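Local coordinates for protein Rubredoxin\:oxygen oxidoreductase (Desulfovibrio gigas, PDB 1E5D) that catalyses the four-electron reduction of one oxygen molecule to two water molecules, using a diiron centre and flavin mononucleotide, at residues 175-178 against 179-182; 270-273 against 274-278; 112-116 against 117-121. All blocks are in the same frame, centred on the assembly; numbering follows the deposited sequence.

Overall arrangement
From the N terminus, the first contact met is interaction 3, where 112-121 leaves helix 104-114 and turns into strand 121-124, an outermost strand of the seven-stranded sheet. Interaction 1 follows at 175-182, in the loop that runs from strand 160-164 of the second sheet into helix 183-198. Both belong to the lactamase-like part, their centres about 37 Å apart. Interaction 2 comes last, inside helix 265-279 of the flavodoxin-like part, and closes no loop. The three stand in series, none nested or crossing. Interactions 2 and 3 lie on opposite sides of the chain's centre, with centres about 56 Å apart.

Interaction 1: 175-178 against 179-182; sequences ERFS and DQIP
The amide oxygen OE1 of Gln180 takes a hydrogen bond from the backbone N of Phe177 at 2.9 Å. This bond is bent, with an angle of 142° at the hydrogen, and the donor is tilted from the carbonyl plane. The N of Arg176 also lies close, 3.1 Å from the same OE1. Gln180 can reach back because its CG stands anti to the carbonyl carbon (chi1 -54°) and the chain then runs extended to the amide, alongside the Phe177 side chain and pointing the same way. OE1 ends at the edge of the Phe177 ring, near its plane, 3.4 Å from Phe177 CB. From the other end, Glu175 CB packs 3.8 Å from Gln180 CB.

The backbone closes the same turn. Gln180 N donates to Phe177 O over 2.9 Å, and a weak bond joins Ile181 N to Ser178 O. Together they define the 3-10 turn at 178-180, just before Pro182 takes the N-cap position of helix 183-198.

Outside the turn, Ser178 OG is bonded to Arg231 N and to Gln235 NE2, the latter on helix 233-248. Arg231 also forms a salt bridge with Asp179 OD2 and a cation-pi contact with Phe177. Carboxylate and ring therefore share one cation, which ties the turn to strand 230-231.

Gln180 thus returns its side chain to the N-H of Phe177, the residue whose O its own N already binds: a neutral amide oxygen serves that N-H, while the charge of Asp179 is left to pair with Arg231.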
ATOM      1  N   GLU A 175     -10.413  25.548 -19.815  1.00 15.58           N
ATOM      2  CA  GLU A 175     -11.371  26.386 -19.108  1.00 15.80           C
ATOM      3  C   GLU A 175     -10.804  26.766 -17.739  1.00 21.29           C
ATOM      4  O   GLU A 175     -10.439  25.870 -16.974  1.00 28.47           O
ATOM      5  CB  GLU A 175     -12.704  25.689 -18.926  1.00 23.45           C
ATOM      6  CG  GLU A 175     -13.452  25.150 -20.116  1.00 28.37           C
ATOM      7  CD  GLU A 175     -12.750  24.079 -20.919  1.00 33.28           C
ATOM      8  OE1 GLU A 175     -12.734  22.895 -20.538  1.00 42.52           O
ATOM      9  OE2 GLU A 175     -12.153  24.472 -21.948  1.00 56.53           O
ATOM     10  N   ARG A 176     -10.714  28.053 -17.420  1.00 20.83           N
ATOM     11  CA  ARG A 176     -10.125  28.454 -16.147  1.00 18.69           C
ATOM     12  C   ARG A 176     -11.169  28.957 -15.153  1.00 17.35           C
ATOM     13  O   ARG A 176     -10.837  29.340 -14.026  1.00 21.67           O
ATOM     14  CB  ARG A 176      -9.050  29.520 -16.354  1.00 18.35           C
ATOM     15  CG  ARG A 176      -8.170  29.389 -17.573  1.00 19.07           C
ATOM     16  CD  ARG A 176      -7.628  27.982 -17.785  1.00 25.60           C
ATOM     17  NE  ARG A 176      -7.152  27.423 -16.522  1.00 29.46           N
ATOM     18  CZ  ARG A 176      -5.966  27.754 -16.024  1.00 50.06           C
ATOM     19  NH1 ARG A 176      -5.202  28.603 -16.701  1.00 69.78           N
ATOM     20  NH2 ARG A 176      -5.565  27.236 -14.874  1.00 61.10           N
ATOM     21  N   PHE A 177     -12.445  28.963 -15.538  1.00 16.05           N
ATOM     22  CA  PHE A 177     -13.465  29.481 -14.628  1.00 15.83           C
ATOM     23  C   PHE A 177     -14.543  28.459 -14.307  1.00 17.00           C
ATOM     24  O   PHE A 177     -14.916  27.645 -15.143  1.00 16.48           O
ATOM     25  CB  PHE A 177     -14.081  30.750 -15.229  1.00 19.24           C
ATOM     26  CG  PHE A 177     -13.054  31.882 -15.263  1.00 16.80           C
ATOM     27  CD1 PHE A 177     -12.712  32.564 -14.108  1.00 13.76           C
ATOM     28  CD2 PHE A 177     -12.444  32.221 -16.454  1.00 15.86           C
ATOM     29  CE1 PHE A 177     -11.774  33.575 -14.164  1.00 18.64           C
ATOM     30  CE2 PHE A 177     -11.514  33.249 -16.513  1.00 18.65           C
ATOM     31  CZ  PHE A 177     -11.175  33.929 -15.360  1.00 13.83           C
ATOM     32  N   SER A 178     -15.025  28.522 -13.069  1.00 15.20           N
ATOM     33  CA  SER A 178     -15.973  27.536 -12.564  1.00 21.49           C
ATOM     34  C   SER A 178     -17.233  27.468 -13.415  1.00 27.31           C
ATOM     35  O   SER A 178     -17.852  26.411 -13.548  1.00 24.60           O
ATOM     36  CB  SER A 178     -16.326  27.846 -11.106  1.00 20.17           C
ATOM     37  OG  SER A 178     -16.862  29.150 -10.977  1.00 25.88           O
ATOM     38  N   ASP A 179     -17.637  28.593 -14.003  1.00 29.72           N
ATOM     39  CA  ASP A 179     -18.862  28.605 -14.794  1.00 24.56           C
ATOM     40  C   ASP A 179     -18.671  27.983 -16.168  1.00 19.41           C
ATOM     41  O   ASP A 179     -19.620  27.885 -16.936  1.00 38.96           O
ATOM     42  CB  ASP A 179     -19.366  30.040 -14.985  1.00 28.03           C
ATOM     43  CG  ASP A 179     -18.350  30.920 -15.685  1.00 36.18           C
ATOM     44  OD1 ASP A 179     -18.333  30.974 -16.935  1.00 66.06           O
ATOM     45  OD2 ASP A 179     -17.558  31.571 -14.980  1.00 37.70           O
ATOM     46  N   GLN A 180     -17.447  27.587 -16.504  1.00 21.96           N
ATOM     47  CA  GLN A 180     -17.211  27.031 -17.832  1.00 22.97           C
ATOM     48  C   GLN A 180     -17.122  25.513 -17.789  1.00 22.86           C
ATOM     49  O   GLN A 180     -16.937  24.887 -18.830  1.00 36.98           O
ATOM     50  CB  GLN A 180     -15.922  27.578 -18.434  1.00 22.69           C
ATOM     51  CG  GLN A 180     -15.831  29.090 -18.471  1.00 27.01           C
ATOM     52  CD  GLN A 180     -14.437  29.525 -18.891  1.00 33.87           C
ATOM     53  OE1 GLN A 180     -13.453  29.192 -18.229  1.00 46.90           O
ATOM     54  NE2 GLN A 180     -14.368  30.265 -19.988  1.00 48.46           N
ATOM     55  N   ILE A 181     -17.236  24.965 -16.586  1.00 24.67           N
ATOM     56  CA  ILE A 181     -17.222  23.514 -16.436  1.00 24.52           C
ATOM     57  C   ILE A 181     -18.501  23.073 -15.722  1.00 20.53           C
ATOM     58  O   ILE A 181     -19.020  23.773 -14.859  1.00 38.02           O
ATOM     59  CB  ILE A 181     -16.011  22.960 -15.675  1.00 26.37           C
ATOM     60  CG1 ILE A 181     -16.148  22.955 -14.151  1.00 26.24           C
ATOM     61  CG2 ILE A 181     -14.715  23.675 -16.040  1.00 30.78           C
ATOM     62  CD1 ILE A 181     -15.276  21.888 -13.523  1.00 37.28           C
ATOM     63  N   PRO A 182     -18.959  21.897 -16.115  1.00 19.27           N
ATOM     64  CA  PRO A 182     -20.167  21.311 -15.545  1.00 16.33           C
ATOM     65  C   PRO A 182     -20.024  21.154 -14.035  1.00 21.62           C
ATOM     66  O   PRO A 182     -18.966  20.762 -13.539  1.00 30.08           O
ATOM     67  CB  PRO A 182     -20.232  19.931 -16.197  1.00 23.88           C
ATOM     68  CG  PRO A 182     -19.367  19.993 -17.401  1.00 26.85           C
ATOM     69  CD  PRO A 182     -18.325  21.036 -17.127  1.00 26.10           C
TER

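Interaction 2: 270-273 against 274-278; sequences ARVL and AESFR
Ser276 OG donates to the backbone O of Val272 one turn earlier, 3.0 Å away, within the helix 265-279 of a beta-alpha-beta unit in the flavodoxin-like fold. The same O also accepts the regular helical bond from Ser276 N, at 3.0 Å, whereas the hydroxyl comes in from above the carbonyl plane. Ser276 thus supplies two donors to Val272 O, and Glu275 N adds a weak third. OG lies beside its own backbone N, with chi1 at -34°, and this turns it back toward the preceding turn.

On the next position round the helix, Leu273 and Phe277 lie side by side and point the same way, CD2 of Leu273 meeting CE2 of Phe277 at 4.2 Å. Ala274 N and Phe277 N keep the regular helical bonds to Ala270 O and Leu273 O.

Farther out, helix 379-400 packs on Val272, Leu273, Ser276 and Phe277 through Tyr382, Leu385, Ala389 and Ile392. Strands 254-259 and 283-288 of the parallel sheet touch Ala270, Ala274 and Phe277. On the exposed side, Glu275 bends at chi2 and its OE2 forms a salt bridge with Arg278 NE, 2.9 Å away.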
ATOM      1  N   ALA A 270     -17.539 -10.055   0.613  1.00 11.10           N
ATOM      2  CA  ALA A 270     -17.777  -8.675   0.208  1.00 10.58           C
ATOM      3  C   ALA A 270     -18.912  -8.571  -0.801  1.00 16.13           C
ATOM      4  O   ALA A 270     -19.788  -7.710  -0.694  1.00 16.11           O
ATOM      5  CB  ALA A 270     -16.519  -8.063  -0.384  1.00  3.01           C
ATOM      6  N   ARG A 271     -18.904  -9.456  -1.799  1.00 13.29           N
ATOM      7  CA  ARG A 271     -19.971  -9.394  -2.803  1.00 17.48           C
ATOM      8  C   ARG A 271     -21.323  -9.633  -2.148  1.00 23.32           C
ATOM      9  O   ARG A 271     -22.323  -8.987  -2.454  1.00 24.44           O
ATOM     10  CB  ARG A 271     -19.732 -10.410  -3.917  1.00 15.65           C
ATOM     11  CG  ARG A 271     -18.498 -10.117  -4.764  1.00 15.00           C
ATOM     12  CD  ARG A 271     -18.259 -11.261  -5.742  1.00 18.98           C
ATOM     13  NE  ARG A 271     -19.245 -11.222  -6.821  1.00 24.14           N
ATOM     14  CZ  ARG A 271     -19.303 -10.222  -7.696  1.00 32.75           C
ATOM     15  NH1 ARG A 271     -18.453  -9.206  -7.622  1.00 37.71           N
ATOM     16  NH2 ARG A 271     -20.221 -10.249  -8.648  1.00 27.29           N
ATOM     17  N   VAL A 272     -21.369 -10.576  -1.204  1.00 20.62           N
ATOM     18  CA  VAL A 272     -22.642 -10.818  -0.535  1.00 23.27           C
ATOM     19  C   VAL A 272     -23.086  -9.575   0.229  1.00 18.78           C
ATOM     20  O   VAL A 272     -24.238  -9.156   0.126  1.00 23.20           O
ATOM     21  CB  VAL A 272     -22.582 -12.012   0.429  1.00 30.83           C
ATOM     22  CG1 VAL A 272     -23.699 -11.899   1.456  1.00 29.45           C
ATOM     23  CG2 VAL A 272     -22.673 -13.323  -0.339  1.00 19.77           C
ATOM     24  N   LEU A 273     -22.153  -9.000   0.987  1.00 10.75           N
ATOM     25  CA  LEU A 273     -22.440  -7.783   1.736  1.00 13.32           C
ATOM     26  C   LEU A 273     -23.030  -6.730   0.806  1.00 18.20           C
ATOM     27  O   LEU A 273     -24.032  -6.105   1.146  1.00 29.05           O
ATOM     28  CB  LEU A 273     -21.192  -7.231   2.430  1.00 15.09           C
ATOM     29  CG  LEU A 273     -20.835  -7.880   3.769  1.00 19.66           C
ATOM     30  CD1 LEU A 273     -19.516  -7.351   4.318  1.00 12.08           C
ATOM     31  CD2 LEU A 273     -21.953  -7.660   4.783  1.00 17.01           C
ATOM     32  N   ALA A 274     -22.396  -6.559  -0.356  1.00 15.31           N
ATOM     33  CA  ALA A 274     -22.838  -5.474  -1.231  1.00 20.66           C
ATOM     34  C   ALA A 274     -24.311  -5.636  -1.597  1.00 22.25           C
ATOM     35  O   ALA A 274     -25.048  -4.651  -1.650  1.00 24.57           O
ATOM     36  CB  ALA A 274     -21.959  -5.409  -2.467  1.00 13.36           C
ATOM     37  N   GLU A 275     -24.713  -6.880  -1.830  1.00 21.61           N
ATOM     38  CA  GLU A 275     -26.070  -7.204  -2.236  1.00 23.24           C
ATOM     39  C   GLU A 275     -27.081  -7.008  -1.115  1.00 23.46           C
ATOM     40  O   GLU A 275     -28.156  -6.447  -1.341  1.00 32.58           O
ATOM     41  CB  GLU A 275     -26.156  -8.647  -2.744  1.00 29.88           C
ATOM     42  CG  GLU A 275     -27.051  -8.815  -3.961  1.00 53.82           C
ATOM     43  CD  GLU A 275     -26.629  -8.010  -5.173  1.00 68.85           C
ATOM     44  OE1 GLU A 275     -25.419  -7.776  -5.379  1.00 84.29           O
ATOM     45  OE2 GLU A 275     -27.523  -7.598  -5.948  1.00 87.98           O
ATOM     46  N   SER A 276     -26.742  -7.458   0.088  1.00 19.60           N
ATOM     47  CA  SER A 276     -27.645  -7.250   1.219  1.00 20.26           C
ATOM     48  C   SER A 276     -27.855  -5.765   1.457  1.00 25.17           C
ATOM     49  O   SER A 276     -28.964  -5.300   1.709  1.00 40.07           O
ATOM     50  CB  SER A 276     -27.097  -7.911   2.484  1.00 26.21           C
ATOM     51  OG  SER A 276     -26.392  -9.099   2.152  1.00 47.39           O
ATOM     52  N   PHE A 277     -26.767  -4.993   1.377  1.00 22.02           N
ATOM     53  CA  PHE A 277     -26.929  -3.574   1.697  1.00 24.57           C
ATOM     54  C   PHE A 277     -27.873  -2.933   0.688  1.00 24.28           C
ATOM     55  O   PHE A 277     -28.716  -2.096   1.015  1.00 30.57           O
ATOM     56  CB  PHE A 277     -25.583  -2.861   1.731  1.00 18.87           C
ATOM     57  CG  PHE A 277     -24.882  -2.936   3.077  1.00 21.81           C
ATOM     58  CD1 PHE A 277     -25.446  -2.350   4.199  1.00 25.35           C
ATOM     59  CD2 PHE A 277     -23.666  -3.590   3.205  1.00 17.74           C
ATOM     60  CE1 PHE A 277     -24.806  -2.411   5.427  1.00 23.54           C
ATOM     61  CE2 PHE A 277     -23.027  -3.656   4.428  1.00 22.81           C
ATOM     62  CZ  PHE A 277     -23.597  -3.067   5.543  1.00 27.74           C
ATOM     63  N   ARG A 278     -27.702  -3.356  -0.567  1.00 17.78           N
ATOM     64  CA  ARG A 278     -28.609  -2.832  -1.599  1.00 22.65           C
ATOM     65  C   ARG A 278     -30.044  -3.175  -1.193  1.00 30.98           C
ATOM     66  O   ARG A 278     -30.919  -2.305  -1.202  1.00 44.78           O
ATOM     67  CB  ARG A 278     -28.227  -3.375  -2.966  1.00 21.71           C
ATOM     68  CG  ARG A 278     -29.217  -3.168  -4.093  1.00 34.52           C
ATOM     69  CD  ARG A 278     -29.009  -4.172  -5.222  1.00 51.11           C
ATOM     70  NE  ARG A 278     -29.200  -5.540  -4.744  1.00 71.30           N
ATOM     71  CZ  ARG A 278     -30.165  -6.381  -5.085  1.00 78.93           C
ATOM     72  NH1 ARG A 278     -31.106  -6.029  -5.952  1.00 85.94           N
ATOM     73  NH2 ARG A 278     -30.197  -7.601  -4.555  1.00 75.67           N
TER

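Interaction 3: 112-116 against 117-121; sequences SHFHY and KDWPV
After helix 104-114 the backbone leaves helical geometry at His115, which has positive phi (51°), and the chain then loops round so that the side chains of Tyr116 and Trp119 come together before strand 121-124 begins.

Tyr116 CB sits over the face of the Trp119 six-membered ring as a CH-pi contact, 3.4 Å from its centroid. The two ring planes are near parallel, 16° apart, but slid so far that the rings barely overlap; it is the methylene that lies over the centre of the six-membered ring, while the phenol is displaced to the side. Tyr116 CG stands between the backbone N and the carbonyl carbon (chi1 64°), and this carries the phenol past the indole, with CD2 3.3 Å from Trp119 CB. Farther along the phenol, Val121 CG2 packs 3.6 Å from Tyr116 CE2, the two side chains crossing at about a right angle.

Phe114 reaches the far end of the indole: its CB lies 3.7 Å from Trp119 CH2. Its ring meets the six-membered ring obliquely, planes 45° apart, which completes an aromatic cluster of three.

Leu88 and Ile92 of helix 88-95 pack on Trp119, as do Met110 and Ile100. Nearby, His115 NE2 is hydrogen-bonded to Val376 O of the second subunit, placing the end of this helix at the dimer interface.

No hydrogen bond passes between 112-116 and 117-121. CH-pi and apolar packing, not polar bonds, is what holds the side chains of this connection together, with Tyr116 CB over the indole face and Phe114 against its CH2 end.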
ATOM      1  N   SER A 112      12.647  27.064   7.429  1.00 20.00           N
ATOM      2  CA  SER A 112      13.001  25.644   7.444  1.00 22.20           C
ATOM      3  C   SER A 112      12.887  24.992   6.072  1.00 18.67           C
ATOM      4  O   SER A 112      13.351  23.876   5.856  1.00 24.18           O
ATOM      5  CB  SER A 112      12.120  24.905   8.449  1.00 19.20           C
ATOM      6  OG  SER A 112      10.750  25.125   8.158  1.00 29.96           O
ATOM      7  N   HIS A 113      12.267  25.685   5.126  1.00 17.52           N
ATOM      8  CA  HIS A 113      12.263  25.241   3.742  1.00 22.56           C
ATOM      9  C   HIS A 113      13.411  25.894   2.968  1.00 26.09           C
ATOM     10  O   HIS A 113      14.083  25.223   2.179  1.00 30.37           O
ATOM     11  CB  HIS A 113      10.961  25.578   3.027  1.00 19.82           C
ATOM     12  CG  HIS A 113       9.817  24.643   3.204  1.00 24.02           C
ATOM     13  ND1 HIS A 113       8.958  24.664   4.276  1.00 21.90           N
ATOM     14  CD2 HIS A 113       9.374  23.636   2.410  1.00 28.91           C
ATOM     15  CE1 HIS A 113       8.048  23.722   4.145  1.00 28.99           C
ATOM     16  NE2 HIS A 113       8.280  23.076   3.014  1.00 30.01           N
ATOM     17  N   PHE A 114      13.634  27.200   3.157  1.00 22.79           N
ATOM     18  CA  PHE A 114      14.560  27.868   2.236  1.00 22.96           C
ATOM     19  C   PHE A 114      15.855  28.288   2.921  1.00 24.16           C
ATOM     20  O   PHE A 114      16.844  28.489   2.213  1.00 16.36           O
ATOM     21  CB  PHE A 114      13.918  29.089   1.569  1.00 18.61           C
ATOM     22  CG  PHE A 114      12.816  28.695   0.591  1.00 21.43           C
ATOM     23  CD1 PHE A 114      13.129  28.110  -0.623  1.00 21.15           C
ATOM     24  CD2 PHE A 114      11.483  28.911   0.895  1.00 15.12           C
ATOM     25  CE1 PHE A 114      12.136  27.753  -1.519  1.00 20.14           C
ATOM     26  CE2 PHE A 114      10.484  28.567   0.008  1.00 16.02           C
ATOM     27  CZ  PHE A 114      10.813  27.987  -1.206  1.00 18.67           C
ATOM     28  N   HIS A 115      15.804  28.392   4.243  1.00 25.15           N
ATOM     29  CA  HIS A 115      17.004  28.732   5.002  1.00 30.96           C
ATOM     30  C   HIS A 115      17.655  29.982   4.423  1.00 39.08           C
ATOM     31  O   HIS A 115      18.865  30.036   4.220  1.00 52.89           O
ATOM     32  CB  HIS A 115      17.959  27.539   4.989  1.00 31.93           C
ATOM     33  CG  HIS A 115      17.297  26.241   5.348  1.00 38.54           C
ATOM     34  ND1 HIS A 115      16.771  25.975   6.594  1.00 40.05           N
ATOM     35  CD2 HIS A 115      17.071  25.126   4.615  1.00 35.22           C
ATOM     36  CE1 HIS A 115      16.254  24.762   6.619  1.00 33.75           C
ATOM     37  NE2 HIS A 115      16.426  24.226   5.424  1.00 36.10           N
ATOM     38  N   TYR A 116      16.821  30.972   4.125  1.00 42.64           N
ATOM     39  CA  TYR A 116      17.223  32.190   3.442  1.00 41.65           C
ATOM     40  C   TYR A 116      18.030  33.125   4.330  1.00 42.28           C
ATOM     41  O   TYR A 116      17.845  33.219   5.542  1.00 29.02           O
ATOM     42  CB  TYR A 116      15.982  32.923   2.923  1.00 35.15           C
ATOM     43  CG  TYR A 116      15.052  33.403   4.011  1.00 26.86           C
ATOM     44  CD1 TYR A 116      14.119  32.557   4.594  1.00 22.22           C
ATOM     45  CD2 TYR A 116      15.110  34.717   4.458  1.00 23.72           C
ATOM     46  CE1 TYR A 116      13.260  32.985   5.592  1.00 20.14           C
ATOM     47  CE2 TYR A 116      14.256  35.153   5.453  1.00 22.59           C
ATOM     48  CZ  TYR A 116      13.339  34.296   6.014  1.00 21.79           C
ATOM     49  OH  TYR A 116      12.499  34.746   7.005  1.00 27.88           O
ATOM     50  N   LYS A 117      18.962  33.841   3.695  1.00 50.25           N
ATOM     51  CA  LYS A 117      19.779  34.744   4.504  1.00 61.54           C
ATOM     52  C   LYS A 117      19.239  36.157   4.441  1.00 56.31           C
ATOM     53  O   LYS A 117      18.839  36.759   5.443  1.00 46.77           O
ATOM     54  CB  LYS A 117      21.244  34.674   4.065  1.00 73.43           C
ATOM     55  CG  LYS A 117      22.208  34.570   5.238  1.00 87.94           C
ATOM     56  CD  LYS A 117      22.637  33.138   5.512  1.00 98.72           C
ATOM     57  CE  LYS A 117      23.768  33.086   6.533  1.00103.10           C
ATOM     58  NZ  LYS A 117      24.642  31.893   6.341  1.00106.47           N
ATOM     59  N   ASP A 118      19.188  36.794   3.266  1.00 53.62           N
ATOM     60  CA  ASP A 118      18.781  38.203   3.401  1.00 58.29           C
ATOM     61  C   ASP A 118      17.569  38.532   2.551  1.00 49.84           C
ATOM     62  O   ASP A 118      17.692  39.193   1.520  1.00 61.23           O
ATOM     63  CB  ASP A 118      19.980  39.093   3.059  1.00 72.16           C
ATOM     64  CG  ASP A 118      21.169  38.813   3.962  1.00 81.76           C
ATOM     65  OD1 ASP A 118      21.026  38.920   5.199  1.00 82.76           O
ATOM     66  OD2 ASP A 118      22.257  38.481   3.445  1.00103.82           O
ATOM     67  N   TRP A 119      16.400  38.070   2.984  1.00 41.70           N
ATOM     68  CA  TRP A 119      15.157  38.290   2.259  1.00 36.29           C
ATOM     69  C   TRP A 119      14.295  39.325   2.970  1.00 28.92           C
ATOM     70  O   TRP A 119      14.171  39.262   4.196  1.00 42.24           O
ATOM     71  CB  TRP A 119      14.360  36.992   2.120  1.00 38.68           C
ATOM     72  CG  TRP A 119      14.892  35.998   1.143  1.00 39.27           C
ATOM     73  CD1 TRP A 119      16.044  36.061   0.419  1.00 35.78           C
ATOM     74  CD2 TRP A 119      14.267  34.760   0.777  1.00 39.45           C
ATOM     75  NE1 TRP A 119      16.180  34.946  -0.373  1.00 32.14           N
ATOM     76  CE2 TRP A 119      15.102  34.132  -0.170  1.00 37.53           C
ATOM     77  CE3 TRP A 119      13.083  34.126   1.164  1.00 36.96           C
ATOM     78  CZ2 TRP A 119      14.786  32.897  -0.738  1.00 38.84           C
ATOM     79  CZ3 TRP A 119      12.779  32.903   0.597  1.00 36.73           C
ATOM     80  CH2 TRP A 119      13.620  32.294  -0.343  1.00 36.60           C
ATOM     81  N   PRO A 120      13.701  40.252   2.238  1.00 23.43           N
ATOM     82  CA  PRO A 120      12.853  41.263   2.884  1.00 26.51           C
ATOM     83  C   PRO A 120      11.515  40.665   3.298  1.00 29.34           C
ATOM     84  O   PRO A 120      10.456  41.093   2.839  1.00 33.74           O
ATOM     85  CB  PRO A 120      12.629  42.297   1.785  1.00 21.88           C
ATOM     86  CG  PRO A 120      12.758  41.523   0.519  1.00 23.52           C
ATOM     87  CD  PRO A 120      13.761  40.438   0.786  1.00 24.85           C
ATOM     88  N   VAL A 121      11.570  39.667   4.175  1.00 27.84           N
ATOM     89  CA  VAL A 121      10.352  39.055   4.685  1.00 29.59           C
ATOM     90  C   VAL A 121       9.683  39.978   5.698  1.00 29.57           C
ATOM     91  O   VAL A 121      10.327  40.552   6.571  1.00 47.38           O
ATOM     92  CB  VAL A 121      10.643  37.690   5.330  1.00 28.24           C
ATOM     93  CG1 VAL A 121       9.384  37.080   5.919  1.00 22.57           C
ATOM     94  CG2 VAL A 121      11.270  36.758   4.303  1.00 25.47           C
TER